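Long-range contacts in cell division GTPase FtsZ, diverged (Clostridium botulinum C, PDB 3V3T), which belongs to the tubulin/FtsZ family, a diverged member that joins a Rossmann-like GTPase-family domain to a TubZ-type C-terminal domain: residues Tyr75-Ile79 with Pro109-Ala114; Asp185-Glu191 with Lys278-Val283; Ala238-Thr242 with Ile287-Thr293. The protein carries 1 engineered substitution. All blocks are in the same frame, centred on the assembly; numbering follows the deposited sequence. Where two conformers were deposited one is given.

Interaction 1 of 3, residues Tyr75-Ile79 with Pro109-Ala114; sequences YKQII and PILGLA
Tyr75 and Ile79, one turn apart, look across at Ile110 and Ala114, the closest CA pair being Tyr75 and Ile110 at 5.9 Å. The short helical segments 75-79 and 109-114 approach to 10.1 Å between axes and cross at -68°. No hydrogen bond links them, so the joining is van der Waals contact, nearly all of it from side chains. Ile110 sits in the middle and meets three partners with three of its carbons, CG1 and CD1 along one branch and CG2 on the other. Its CG1 lies 3.6 Å from Tyr75 CD1, its CG2 slides past Ile79 CG1, and its CD1 crosses the Ile78 side chain at about a right angle, 3.4 Å from Ile78 CD1, a tight fit. The Tyr75 ring also meets Pro109 at an oblique angle, CE2 coming 3.5 Å from Pro109 CB, while the OH end runs on past Pro109 CG. On the other flank, Ile79 reaches in with CG1 turned anti to its carbonyl carbon (chi1 -74°). That torsion, with the extended chi2, carries CD1 to 3.6 Å from Leu113 CG and on to the backbone at Ala114 N. Leu113 CD2 also touches Tyr75 CB and the Lys76 stem. Helix 101-117 connects the neighbouring parallel strands 91-97 and 122-129 in a beta-alpha-beta crossover; Ile110 reaches Phe94 on the first, Ala114 Phe123 on the second. Helix 75-85 thus meets this Rossmann-like layer here by apolar fit, with no directional bond between the two segments.

Interaction 2 of 3, residues Asp185-Glu191 with Lys278-Val283; sequences DFMNMSE and KKNIVV
Phe186, near the end of helix 172-187, and Val283, on strand 281-287, form the nearest CA pair at 7.2 Å, where the helix end and the turn after it cover one face of the strand. In the tubulin/FtsZ fold a core helix links the GTPase and C-terminal domains, and helix 172-187 is probably its counterpart. Val283 CG1 stands over one face of the Phe186 ring, offset toward the rim and 4.2 Å from the centroid, in a CH-pi contact. Val283 CG2 comes 3.5 Å from Phe186 CD1 and also meets Met189 SD. Ile281 carries its CG1 anti to the backbone N (chi1 173°), which sends CD1 against the helix backbone, 3.6 Å from Phe186 N, with CG2 left to touch Met189 CG. Toward the exposed end the contact turns polar. Glu217, on strand 211-217, lies close to Asp185 and forms a long, weak ion pair with Lys279, so the lysine probably eases the crowding of two carboxylates. The extended Lys279 chain crosses Asp185 at about a right angle, and its NZ closes a salt bridge to Asp185 OD2 at 2.9 Å, on the syn side and 17° out of the carboxylate plane.

Interaction 3 of 3, residues Ala238-Thr242 with Ile287-Thr293; sequences AEYTT and IEPQKTT
Glu239 O is gripped twice: Thr293 OG1 donates to it at 2.6 Å, and water 1 donates to it at 2.7 Å. The same water accepts from Thr293 N at 3.1 Å, so hydroxyl and amide of one residue, in the first turn of helix 291-306, both serve this carbonyl, one directly and one through the water. Thr293 OG1 lies anti to its own carbonyl carbon (chi1 -58°), which turns it to the loop while CG2 rests near Ala238 CB. One residue back along the loop, Gln290 NE2 donates to Ala238 O at 3.1 Å with an N-H...O angle of 154°, coming in tilted from the carbonyl plane. Gln290 occupies the N-cap position and centres an inverse gamma turn, closed by Lys291 N to Pro289 O. While NE2 goes to Ala238 O, OE1 is hydrogen-bonded to Ser212 OG on strand 211-217, which fixes which end of the amide faces the loop. Gln290 CG meanwhile packs 3.7 Å from Tyr240 CB. The Tyr240 ring lies across Ile287, whose CD1 stands over the centre of one face, 3.9 Å from the centroid, in a CH-pi contact; the hydroxyl is held at the far end by Val265 O. Thr242 is linked to the other segment by water 2, which sits 3.0 Å from Thr242 OG1 and donates to Glu288 O. The loop between helix 224-233 and strand 247-252 is therefore tied to the start of helix 291-306 through the carbonyls of Ala238 and Glu239, which accept from Gln290, Thr293 and water 1, and to Glu288 through water at the Thr242 hydroxyl, while Tyr240 over Ile287 adds the apolar grip.

How the interactions relate
Interactions 2 and 3 share one continuous piece of chain: strand 281-287 is covered by the end of helix 172-187 near its start and, at Ile287, by the loop 238-242, before the chain turns into helix 291-306. Their centres are 23 Å apart, and their segments alternate along the sequence, so the two contacts cross along the chain, though they do not otherwise touch. Strand 211-217 borders both, meeting Ile281 in one and Ile287 in the other. Interaction 1 stands apart, within the GTPase-family region, closing before the others open; its centre is 32 Å from that of interaction 2, on the opposite side of the chain's centre, and its nearest atoms stay about 12 Å from interaction 3.

Interaction 1 of 3, residues Tyr75-Ile79 with Pro109-Ala114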
ATOM      1  N   TYR A  75       2.060 -12.910  18.368  1.00 65.40           N
ATOM      2  CA  TYR A  75       1.116 -12.390  17.371  1.00 66.44           C
ATOM      3  C   TYR A  75      -0.101 -11.747  18.028  1.00 62.10           C
ATOM      4  O   TYR A  75      -0.582 -10.709  17.582  1.00 63.73           O
ATOM      5  CB  TYR A  75       0.656 -13.485  16.403  1.00 67.09           C
ATOM      6  CG  TYR A  75       1.722 -13.955  15.442  1.00 66.85           C
ATOM      7  CD1 TYR A  75       2.863 -13.193  15.210  1.00 59.23           C
ATOM      8  CD2 TYR A  75       1.588 -15.159  14.763  1.00 69.75           C
ATOM      9  CE1 TYR A  75       3.842 -13.623  14.325  1.00 55.63           C
ATOM     10  CE2 TYR A  75       2.557 -15.595  13.881  1.00 69.23           C
ATOM     11  CZ  TYR A  75       3.680 -14.821  13.663  1.00 63.67           C
ATOM     12  OH  TYR A  75       4.641 -15.260  12.785  1.00 66.86           O
ATOM     13  N   LYS A  76      -0.583 -12.366  19.096  1.00 57.98           N
ATOM     14  CA  LYS A  76      -1.787 -11.902  19.773  1.00 63.11           C
ATOM     15  C   LYS A  76      -1.535 -10.685  20.660  1.00 67.06           C
ATOM     16  O   LYS A  76      -2.408  -9.826  20.799  1.00 66.07           O
ATOM     17  CB  LYS A  76      -2.427 -13.038  20.578  1.00 68.36           C
ATOM     18  CG  LYS A  76      -2.934 -14.188  19.715  1.00 70.95           C
ATOM     19  CD  LYS A  76      -3.778 -15.174  20.511  1.00 80.14           C
ATOM     20  CE  LYS A  76      -5.150 -14.602  20.832  1.00 79.29           C
ATOM     21  NZ  LYS A  76      -5.966 -15.543  21.651  1.00 90.81           N
ATOM     22  N   GLN A  77      -0.356 -10.610  21.269  1.00 67.48           N
ATOM     23  CA  GLN A  77       0.020  -9.391  21.973  1.00 71.59           C
ATOM     24  C   GLN A  77       0.114  -8.243  20.969  1.00 67.57           C
ATOM     25  O   GLN A  77      -0.367  -7.141  21.220  1.00 69.90           O
ATOM     26  CB  GLN A  77       1.352  -9.553  22.704  1.00 80.72           C
ATOM     27  CG  GLN A  77       1.296 -10.433  23.938  1.00 96.57           C
ATOM     28  CD  GLN A  77       2.292  -9.995  25.001  1.00110.85           C
ATOM     29  OE1 GLN A  77       2.878  -8.913  24.908  1.00113.10           O
ATOM     30  NE2 GLN A  77       2.487 -10.834  26.018  1.00116.42           N
ATOM     31  N   ILE A  78       0.730  -8.509  19.827  1.00 49.87           N
ATOM     32  CA  ILE A  78       0.892  -7.477  18.819  1.00 55.16           C
ATOM     33  C   ILE A  78      -0.463  -6.918  18.394  1.00 55.01           C
ATOM     34  O   ILE A  78      -0.685  -5.707  18.392  1.00 55.34           O
ATOM     35  CB  ILE A  78       1.628  -8.013  17.581  1.00 55.92           C
ATOM     36  CG1 ILE A  78       3.053  -8.447  17.953  1.00 54.87           C
ATOM     37  CG2 ILE A  78       1.628  -6.961  16.462  1.00 48.85           C
ATOM     38  CD1 ILE A  78       3.927  -8.776  16.752  1.00 54.20           C
ATOM     39  N   ILE A  79      -1.365  -7.817  18.032  1.00 55.25           N
ATOM     40  CA  ILE A  79      -2.699  -7.426  17.618  1.00 52.82           C
ATOM     41  C   ILE A  79      -3.387  -6.643  18.728  1.00 53.48           C
ATOM     42  O   ILE A  79      -4.054  -5.643  18.462  1.00 54.10           O
ATOM     43  CB  ILE A  79      -3.534  -8.659  17.180  1.00 54.78           C
ATOM     44  CG1 ILE A  79      -3.040  -9.155  15.813  1.00 49.81           C
ATOM     45  CG2 ILE A  79      -5.008  -8.322  17.107  1.00 44.73           C
ATOM     46  CD1 ILE A  79      -3.459 -10.562  15.479  1.00 51.49           C
ATOM     47  N   PRO A 109       1.023 -13.692   8.692  1.00 32.89           N
ATOM     48  CA  PRO A 109       0.256 -14.306   9.778  1.00 37.11           C
ATOM     49  C   PRO A 109      -0.508 -13.273  10.597  1.00 34.46           C
ATOM     50  O   PRO A 109      -1.688 -13.479  10.881  1.00 39.20           O
ATOM     51  CB  PRO A 109       1.329 -14.982  10.647  1.00 43.10           C
ATOM     52  CG  PRO A 109       2.524 -15.116   9.774  1.00 42.73           C
ATOM     53  CD  PRO A 109       2.463 -13.987   8.776  1.00 28.40           C
ATOM     54  N   ILE A 110       0.141 -12.179  10.976  1.00 30.05           N
ATOM     55  CA  ILE A 110      -0.534 -11.181  11.809  1.00 38.94           C
ATOM     56  C   ILE A 110      -1.752 -10.597  11.113  1.00 35.66           C
ATOM     57  O   ILE A 110      -2.809 -10.438  11.719  1.00 38.66           O
ATOM     58  CB  ILE A 110       0.407 -10.059  12.269  1.00 44.14           C
ATOM     59  CG1 ILE A 110       1.518 -10.637  13.137  1.00 48.62           C
ATOM     60  CG2 ILE A 110      -0.338  -9.067  13.116  1.00 41.45           C
ATOM     61  CD1 ILE A 110       2.271  -9.588  13.902  1.00 52.01           C
ATOM     62  N   LEU A 111      -1.613 -10.307   9.826  1.00 40.36           N
ATOM     63  CA  LEU A 111      -2.745  -9.829   9.035  1.00 32.96           C
ATOM     64  C   LEU A 111      -3.845 -10.903   8.936  1.00 35.64           C
ATOM     65  O   LEU A 111      -5.015 -10.626   9.186  1.00 36.92           O
ATOM     66  CB  LEU A 111      -2.252  -9.387   7.665  1.00 28.32           C
ATOM     67  CG  LEU A 111      -3.157  -9.116   6.470  1.00 32.91           C
ATOM     68  CD1 LEU A 111      -4.333  -8.266   6.856  1.00 38.44           C
ATOM     69  CD2 LEU A 111      -2.303  -8.395   5.440  1.00 30.88           C
ATOM     70  N   GLY A 112      -3.473 -12.134   8.607  1.00 31.51           N
ATOM     71  CA  GLY A 112      -4.456 -13.204   8.539  1.00 31.37           C
ATOM     72  C   GLY A 112      -5.165 -13.423   9.874  1.00 36.19           C
ATOM     73  O   GLY A 112      -6.375 -13.637   9.925  1.00 34.79           O
ATOM     74  N   LEU A 113      -4.406 -13.366  10.962  1.00 32.40           N
ATOM     75  CA  LEU A 113      -4.952 -13.579  12.288  1.00 33.59           C
ATOM     76  C   LEU A 113      -5.855 -12.430  12.740  1.00 46.83           C
ATOM     77  O   LEU A 113      -6.909 -12.667  13.345  1.00 39.19           O
ATOM     78  CB  LEU A 113      -3.824 -13.810  13.293  1.00 38.35           C
ATOM     79  CG  LEU A 113      -4.248 -13.996  14.746  1.00 47.38           C
ATOM     80  CD1 LEU A 113      -5.255 -15.118  14.861  1.00 51.17           C
ATOM     81  CD2 LEU A 113      -3.034 -14.290  15.603  1.00 53.67           C
ATOM     82  N   ALA A 114      -5.452 -11.195  12.441  1.00 40.05           N
ATOM     83  CA  ALA A 114      -6.256 -10.021  12.793  1.00 34.84           C
ATOM     84  C   ALA A 114      -7.572  -9.997  12.029  1.00 34.23           C
ATOM     85  O   ALA A 114      -8.618  -9.682  12.593  1.00 39.35           O
ATOM     86  CB  ALA A 114      -5.473  -8.722  12.539  1.00 30.72           C
TER

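Interaction 2 of 3, residues Asp185-Glu191 with Lys278-Val283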
ATOM      1  N   ASP A 185      -2.424  12.752  -0.621  1.00 37.49           N
ATOM      2  CA  ASP A 185      -3.207  13.512  -1.602  1.00 41.76           C
ATOM      3  C   ASP A 185      -4.561  12.851  -1.801  1.00 41.76           C
ATOM      4  O   ASP A 185      -5.588  13.520  -1.862  1.00 36.41           O
ATOM      5  CB  ASP A 185      -2.483  13.601  -2.942  1.00 45.38           C
ATOM      6  CG  ASP A 185      -1.316  14.558  -2.905  1.00 50.77           C
ATOM      7  OD1 ASP A 185      -1.217  15.347  -1.938  1.00 50.34           O
ATOM      8  OD2 ASP A 185      -0.502  14.519  -3.845  1.00 49.64           O
ATOM      9  N   PHE A 186      -4.547  11.523  -1.887  1.00 32.90           N
ATOM     10  CA  PHE A 186      -5.770  10.737  -1.983  1.00 30.30           C
ATOM     11  C   PHE A 186      -6.730  11.063  -0.823  1.00 34.07           C
ATOM     12  O   PHE A 186      -7.882  11.433  -1.044  1.00 38.70           O
ATOM     13  CB  PHE A 186      -5.390   9.251  -2.073  1.00 30.57           C
ATOM     14  CG  PHE A 186      -6.486   8.306  -1.717  1.00 29.76           C
ATOM     15  CD1 PHE A 186      -7.783   8.543  -2.108  1.00 28.90           C
ATOM     16  CD2 PHE A 186      -6.201   7.149  -1.004  1.00 32.88           C
ATOM     17  CE1 PHE A 186      -8.780   7.654  -1.777  1.00 30.85           C
ATOM     18  CE2 PHE A 186      -7.192   6.256  -0.682  1.00 29.56           C
ATOM     19  CZ  PHE A 186      -8.484   6.507  -1.067  1.00 25.56           C
ATOM     20  N   MET A 187      -6.239  10.986   0.408  1.00 31.42           N
ATOM     21  CA  MET A 187      -7.043  11.360   1.569  1.00 33.17           C
ATOM     22  C   MET A 187      -7.500  12.826   1.581  1.00 45.35           C
ATOM     23  O   MET A 187      -8.455  13.168   2.270  1.00 38.36           O
ATOM     24  CB  MET A 187      -6.273  11.059   2.854  1.00 32.95           C
ATOM     25  CG  MET A 187      -5.932   9.593   3.036  1.00 33.46           C
ATOM     26  SD  MET A 187      -7.422   8.586   3.233  1.00 39.80           S
ATOM     27  CE  MET A 187      -7.909   8.297   1.544  1.00 82.95           C
ATOM     28  N   ASN A 188      -6.823  13.700   0.843  1.00 45.22           N
ATOM     29  CA  ASN A 188      -7.222  15.116   0.834  1.00 43.20           C
ATOM     30  C   ASN A 188      -8.251  15.514  -0.232  1.00 48.76           C
ATOM     31  O   ASN A 188      -8.526  16.701  -0.400  1.00 56.47           O
ATOM     32  CB  ASN A 188      -6.002  16.032   0.688  1.00 45.43           C
ATOM     33  CG  ASN A 188      -5.160  16.094   1.940  1.00 47.49           C
ATOM     34  OD1 ASN A 188      -5.645  15.866   3.054  1.00 45.17           O
ATOM     35  ND2 ASN A 188      -3.888  16.425   1.767  1.00 49.94           N
ATOM     36  N   MET A 189      -8.804  14.545  -0.960  1.00 49.83           N
ATOM     37  CA  MET A 189      -9.742  14.849  -2.038  1.00 47.80           C
ATOM     38  C   MET A 189     -11.046  15.433  -1.516  1.00 58.91           C
ATOM     39  O   MET A 189     -11.863  15.935  -2.292  1.00 56.26           O
ATOM     40  CB  MET A 189     -10.033  13.609  -2.884  1.00 48.51           C
ATOM     41  CG  MET A 189      -8.871  13.153  -3.733  1.00 45.97           C
ATOM     42  SD  MET A 189      -9.182  11.540  -4.456  1.00 47.78           S
ATOM     43  CE  MET A 189     -10.191  11.983  -5.864  1.00 69.09           C
ATOM     44  N   SER A 190     -11.245  15.368  -0.202  1.00 64.35           N
ATOM     45  CA  SER A 190     -12.455  15.928   0.399  1.00 65.00           C
ATOM     46  C   SER A 190     -12.317  17.399   0.787  1.00 65.47           C
ATOM     47  O   SER A 190     -13.311  18.036   1.137  1.00 68.14           O
ATOM     48  CB  SER A 190     -12.912  15.103   1.607  1.00 61.19           C
ATOM     49  OG  SER A 190     -11.813  14.765   2.439  1.00 64.06           O
ATOM     50  N   GLU A 191     -11.102  17.944   0.722  1.00 64.32           N
ATOM     51  CA  GLU A 191     -10.882  19.343   1.078  0.50 73.77           C
ATOM     52  C   GLU A 191     -11.897  20.243   0.373  1.00 81.29           C
ATOM     53  O   GLU A 191     -11.983  20.250  -0.857  1.00 79.62           O
ATOM     54  CB  GLU A 191      -9.446  19.768   0.757  0.50 73.57           C
ATOM     55  CG  GLU A 191      -8.402  19.113   1.659  0.50 73.29           C
ATOM     56  CD  GLU A 191      -6.971  19.435   1.253  0.50 75.05           C
ATOM     57  OE1 GLU A 191      -6.725  19.692   0.053  0.50 76.48           O
ATOM     58  OE2 GLU A 191      -6.090  19.426   2.140  0.50 73.34           O
ATOM     59  N   LYS A 278      -5.466  22.072  -6.399  1.00 74.46           N
ATOM     60  CA  LYS A 278      -4.037  21.757  -6.408  1.00 78.76           C
ATOM     61  C   LYS A 278      -3.558  20.732  -7.447  1.00 73.44           C
ATOM     62  O   LYS A 278      -2.676  21.028  -8.252  1.00 74.56           O
ATOM     63  CB  LYS A 278      -3.587  21.339  -5.002  1.00 81.20           C
ATOM     64  CG  LYS A 278      -3.740  22.445  -3.965  1.00 97.00           C
ATOM     65  CD  LYS A 278      -3.470  21.948  -2.549  1.00104.73           C
ATOM     66  CE  LYS A 278      -3.646  23.076  -1.532  1.00112.20           C
ATOM     67  NZ  LYS A 278      -3.406  22.635  -0.128  1.00107.38           N
ATOM     68  N   LYS A 279      -4.117  19.527  -7.421  1.00 66.80           N
ATOM     69  CA  LYS A 279      -3.576  18.439  -8.230  1.00 62.68           C
ATOM     70  C   LYS A 279      -4.619  17.708  -9.059  1.00 58.86           C
ATOM     71  O   LYS A 279      -5.818  17.896  -8.878  1.00 62.29           O
ATOM     72  CB  LYS A 279      -2.819  17.442  -7.342  1.00 61.26           C
ATOM     73  CG  LYS A 279      -1.533  18.021  -6.770  1.00 65.95           C
ATOM     74  CD  LYS A 279      -0.740  17.004  -5.986  1.00 65.69           C
ATOM     75  CE  LYS A 279       0.592  17.581  -5.547  1.00 69.08           C
ATOM     76  NZ  LYS A 279       1.355  16.621  -4.705  1.00 65.82           N
ATOM     77  N   ASN A 280      -4.148  16.881  -9.986  1.00 52.41           N
ATOM     78  CA  ASN A 280      -5.037  16.017 -10.749  1.00 49.36           C
ATOM     79  C   ASN A 280      -4.770  14.582 -10.376  1.00 48.13           C
ATOM     80  O   ASN A 280      -3.688  14.041 -10.635  1.00 44.26           O
ATOM     81  CB  ASN A 280      -4.853  16.214 -12.246  1.00 53.64           C
ATOM     82  CG  ASN A 280      -5.127  17.622 -12.672  1.00 56.28           C
ATOM     83  OD1 ASN A 280      -6.277  18.071 -12.675  1.00 51.66           O
ATOM     84  ND2 ASN A 280      -4.068  18.346 -13.025  1.00 63.63           N
ATOM     85  N   ILE A 281      -5.755  13.962  -9.752  1.00 48.00           N
ATOM     86  CA  ILE A 281      -5.521  12.668  -9.157  1.00 41.22           C
ATOM     87  C   ILE A 281      -6.634  11.682  -9.484  1.00 37.30           C
ATOM     88  O   ILE A 281      -7.817  12.016  -9.442  1.00 41.95           O
ATOM     89  CB  ILE A 281      -5.275  12.809  -7.634  1.00 34.82           C
ATOM     90  CG1 ILE A 281      -5.194  11.437  -6.957  1.00 34.89           C
ATOM     91  CG2 ILE A 281      -6.339  13.650  -6.999  1.00 39.19           C
ATOM     92  CD1 ILE A 281      -4.719  11.511  -5.505  1.00 34.48           C
ATOM     93  N   VAL A 282      -6.227  10.473  -9.856  1.00 36.33           N
ATOM     94  CA  VAL A 282      -7.139   9.368 -10.068  1.00 30.55           C
ATOM     95  C   VAL A 282      -6.805   8.253  -9.084  1.00 30.98           C
ATOM     96  O   VAL A 282      -5.651   7.832  -8.956  1.00 31.29           O
ATOM     97  CB  VAL A 282      -7.003   8.784 -11.494  1.00 44.15           C
ATOM     98  CG1 VAL A 282      -8.017   7.652 -11.712  1.00 31.38           C
ATOM     99  CG2 VAL A 282      -7.151   9.876 -12.547  1.00 44.06           C
ATOM    100  N   VAL A 283      -7.826   7.766  -8.392  1.00 31.84           N
ATOM    101  CA  VAL A 283      -7.672   6.605  -7.546  1.00 26.37           C
ATOM    102  C   VAL A 283      -8.523   5.487  -8.108  1.00 26.54           C
ATOM    103  O   VAL A 283      -9.741   5.633  -8.220  1.00 39.65           O
ATOM    104  CB  VAL A 283      -8.140   6.907  -6.118  1.00 31.10           C
ATOM    105  CG1 VAL A 283      -7.922   5.684  -5.221  1.00 30.24           C
ATOM    106  CG2 VAL A 283      -7.395   8.118  -5.578  1.00 29.01           C
TER

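Interaction 3 of 3, residues Ala238-Thr242 with Ile287-Thr293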
ATOM      1  N   ALA A 238       2.950  -1.421  -8.688  1.00 21.54           N
ATOM      2  CA  ALA A 238       3.202  -2.556  -9.555  1.00 26.53           C
ATOM      3  C   ALA A 238       2.257  -2.531 -10.751  1.00 28.18           C
ATOM      4  O   ALA A 238       1.056  -2.317 -10.608  1.00 26.15           O
ATOM      5  CB  ALA A 238       3.033  -3.842  -8.791  1.00 20.72           C
ATOM      6  N   GLU A 239       2.803  -2.777 -11.930  1.00 32.03           N
ATOM      7  CA  GLU A 239       2.004  -2.756 -13.139  1.00 31.28           C
ATOM      8  C   GLU A 239       0.831  -3.746 -13.129  1.00 31.57           C
ATOM      9  O   GLU A 239       0.989  -4.909 -12.765  1.00 28.56           O
ATOM     10  CB  GLU A 239       2.895  -3.034 -14.346  1.00 28.81           C
ATOM     11  CG  GLU A 239       2.126  -3.138 -15.651  1.00 33.51           C
ATOM     12  CD  GLU A 239       3.042  -3.380 -16.832  1.00 43.64           C
ATOM     13  OE1 GLU A 239       4.235  -3.667 -16.606  1.00 49.83           O
ATOM     14  OE2 GLU A 239       2.573  -3.281 -17.983  1.00 51.00           O
ATOM     15  N   TYR A 240      -0.335  -3.291 -13.585  1.00 28.21           N
ATOM     16  CA  TYR A 240      -1.481  -4.182 -13.742  1.00 32.51           C
ATOM     17  C   TYR A 240      -1.865  -4.321 -15.211  1.00 34.82           C
ATOM     18  O   TYR A 240      -1.750  -3.370 -15.980  1.00 41.20           O
ATOM     19  CB  TYR A 240      -2.677  -3.706 -12.901  1.00 31.04           C
ATOM     20  CG  TYR A 240      -3.221  -2.332 -13.240  1.00 32.22           C
ATOM     21  CD1 TYR A 240      -4.257  -2.180 -14.161  1.00 27.26           C
ATOM     22  CD2 TYR A 240      -2.723  -1.187 -12.615  1.00 25.02           C
ATOM     23  CE1 TYR A 240      -4.777  -0.932 -14.458  1.00 29.31           C
ATOM     24  CE2 TYR A 240      -3.231   0.073 -12.909  1.00 24.79           C
ATOM     25  CZ  TYR A 240      -4.259   0.193 -13.824  1.00 31.04           C
ATOM     26  OH  TYR A 240      -4.774   1.442 -14.115  1.00 30.68           O
ATOM     27  N   THR A 241      -2.324  -5.509 -15.595  1.00 38.61           N
ATOM     28  CA  THR A 241      -2.587  -5.807 -17.006  1.00 50.89           C
ATOM     29  C   THR A 241      -4.068  -5.865 -17.349  1.00 57.71           C
ATOM     30  O   THR A 241      -4.430  -5.960 -18.522  1.00 60.24           O
ATOM     31  CB  THR A 241      -1.915  -7.127 -17.452  1.00 59.97           C
ATOM     32  OG1 THR A 241      -2.101  -8.127 -16.440  1.00 62.41           O
ATOM     33  CG2 THR A 241      -0.417  -6.921 -17.686  1.00 63.27           C
ATOM     34  N   THR A 242      -4.926  -5.813 -16.334  1.00 53.22           N
ATOM     35  CA  THR A 242      -6.363  -5.829 -16.581  1.00 49.41           C
ATOM     36  C   THR A 242      -6.854  -4.434 -16.948  1.00 43.87           C
ATOM     37  O   THR A 242      -6.092  -3.470 -16.897  1.00 47.94           O
ATOM     38  CB  THR A 242      -7.146  -6.351 -15.365  1.00 50.20           C
ATOM     39  OG1 THR A 242      -6.753  -5.619 -14.200  1.00 46.02           O
ATOM     40  CG2 THR A 242      -6.858  -7.814 -15.145  1.00 45.76           C
ATOM     41  N   ILE A 287      -8.880  -3.322  -8.429  1.00 27.94           N
ATOM     42  CA  ILE A 287      -8.161  -3.888  -9.560  1.00 25.55           C
ATOM     43  C   ILE A 287      -7.712  -5.300  -9.229  1.00 25.96           C
ATOM     44  O   ILE A 287      -7.245  -5.565  -8.115  1.00 29.95           O
ATOM     45  CB  ILE A 287      -6.910  -3.040  -9.891  1.00 28.69           C
ATOM     46  CG1 ILE A 287      -7.315  -1.665 -10.413  1.00 29.81           C
ATOM     47  CG2 ILE A 287      -6.030  -3.742 -10.906  1.00 24.96           C
ATOM     48  CD1 ILE A 287      -6.154  -0.662 -10.488  1.00 30.75           C
ATOM     49  N   GLU A 288      -7.821  -6.217 -10.181  1.00 31.51           N
ATOM     50  CA  GLU A 288      -7.292  -7.557  -9.928  1.00 35.64           C
ATOM     51  C   GLU A 288      -5.847  -7.436  -9.455  1.00 33.67           C
ATOM     52  O   GLU A 288      -5.063  -6.722 -10.059  1.00 38.86           O
ATOM     53  CB  GLU A 288      -7.372  -8.431 -11.174  1.00 40.99           C
ATOM     54  CG  GLU A 288      -7.749  -9.862 -10.873  1.00 57.49           C
ATOM     55  CD  GLU A 288      -9.098  -9.965 -10.186  1.00 65.01           C
ATOM     56  OE1 GLU A 288     -10.030  -9.235 -10.593  1.00 56.05           O
ATOM     57  OE2 GLU A 288      -9.223 -10.765  -9.231  1.00 73.57           O
ATOM     58  N   PRO A 289      -5.499  -8.126  -8.359  1.00 26.37           N
ATOM     59  CA  PRO A 289      -4.131  -8.130  -7.811  1.00 31.41           C
ATOM     60  C   PRO A 289      -3.072  -8.515  -8.859  1.00 36.14           C
ATOM     61  O   PRO A 289      -3.276  -9.457  -9.637  1.00 30.22           O
ATOM     62  CB  PRO A 289      -4.208  -9.180  -6.695  1.00 32.31           C
ATOM     63  CG  PRO A 289      -5.673  -9.166  -6.295  1.00 27.12           C
ATOM     64  CD  PRO A 289      -6.434  -8.929  -7.551  1.00 27.66           C
ATOM     65  N   GLN A 290      -1.944  -7.803  -8.849  1.00 29.99           N
ATOM     66  CA  GLN A 290      -0.966  -7.858  -9.946  1.00 31.79           C
ATOM     67  C   GLN A 290      -0.102  -9.129  -9.955  1.00 40.27           C
ATOM     68  O   GLN A 290       1.129  -9.072  -9.822  1.00 36.92           O
ATOM     69  CB  GLN A 290      -0.089  -6.594  -9.931  1.00 25.16           C
ATOM     70  CG  GLN A 290      -0.900  -5.263  -9.997  1.00 26.49           C
ATOM     71  CD  GLN A 290      -1.181  -4.666  -8.619  1.00 30.58           C
ATOM     72  OE1 GLN A 290      -1.658  -5.363  -7.729  1.00 30.57           O
ATOM     73  NE2 GLN A 290      -0.857  -3.374  -8.430  1.00 24.26           N
ATOM     74  N   LYS A 291      -0.759 -10.271 -10.135  1.00 40.67           N
ATOM     75  CA  LYS A 291      -0.092 -11.572 -10.153  1.00 47.91           C
ATOM     76  C   LYS A 291       1.045 -11.669 -11.182  1.00 45.01           C
ATOM     77  O   LYS A 291       2.138 -12.144 -10.873  1.00 37.57           O
ATOM     78  CB  LYS A 291      -1.121 -12.694 -10.365  1.00 58.35           C
ATOM     79  CG  LYS A 291      -1.836 -13.118  -9.071  1.00 64.08           C
ATOM     80  CD  LYS A 291      -3.351 -13.286  -9.238  1.00 62.73           C
ATOM     81  CE  LYS A 291      -4.017 -13.631  -7.911  1.00 52.89           C
ATOM     82  NZ  LYS A 291      -3.524 -14.948  -7.377  1.00 51.82           N
ATOM     83  N   THR A 292       0.785 -11.214 -12.400  1.00 42.00           N
ATOM     84  CA  THR A 292       1.788 -11.226 -13.461  1.00 46.32           C
ATOM     85  C   THR A 292       3.071 -10.489 -13.072  1.00 41.34           C
ATOM     86  O   THR A 292       4.160 -11.021 -13.228  1.00 47.42           O
ATOM     87  CB  THR A 292       1.222 -10.601 -14.763  1.00 58.23           C
ATOM     88  OG1 THR A 292      -0.052 -11.177 -15.041  1.00 56.76           O
ATOM     89  CG2 THR A 292       2.151 -10.854 -15.951  1.00 55.52           C
ATOM     90  N   THR A 293       2.948  -9.262 -12.570  1.00 35.58           N
ATOM     91  CA  THR A 293       4.131  -8.515 -12.187  1.00 37.74           C
ATOM     92  C   THR A 293       4.878  -9.234 -11.079  1.00 42.05           C
ATOM     93  O   THR A 293       6.102  -9.281 -11.091  1.00 39.90           O
ATOM     94  CB  THR A 293       3.787  -7.125 -11.673  1.00 33.86           C
ATOM     95  OG1 THR A 293       3.066  -6.425 -12.677  1.00 35.68           O
ATOM     96  CG2 THR A 293       5.071  -6.356 -11.326  1.00 31.26           C
TER
HETATM   97  O   HOH W   1       0.397  -7.480 -13.059  1.00 38.66           O
HETATM   98  O   HOH W   2      -4.436  -6.764 -12.729  1.00 35.14           O
HETATM   99  O   HOH W   3      -8.841  -5.591 -12.847  1.00 35.47           O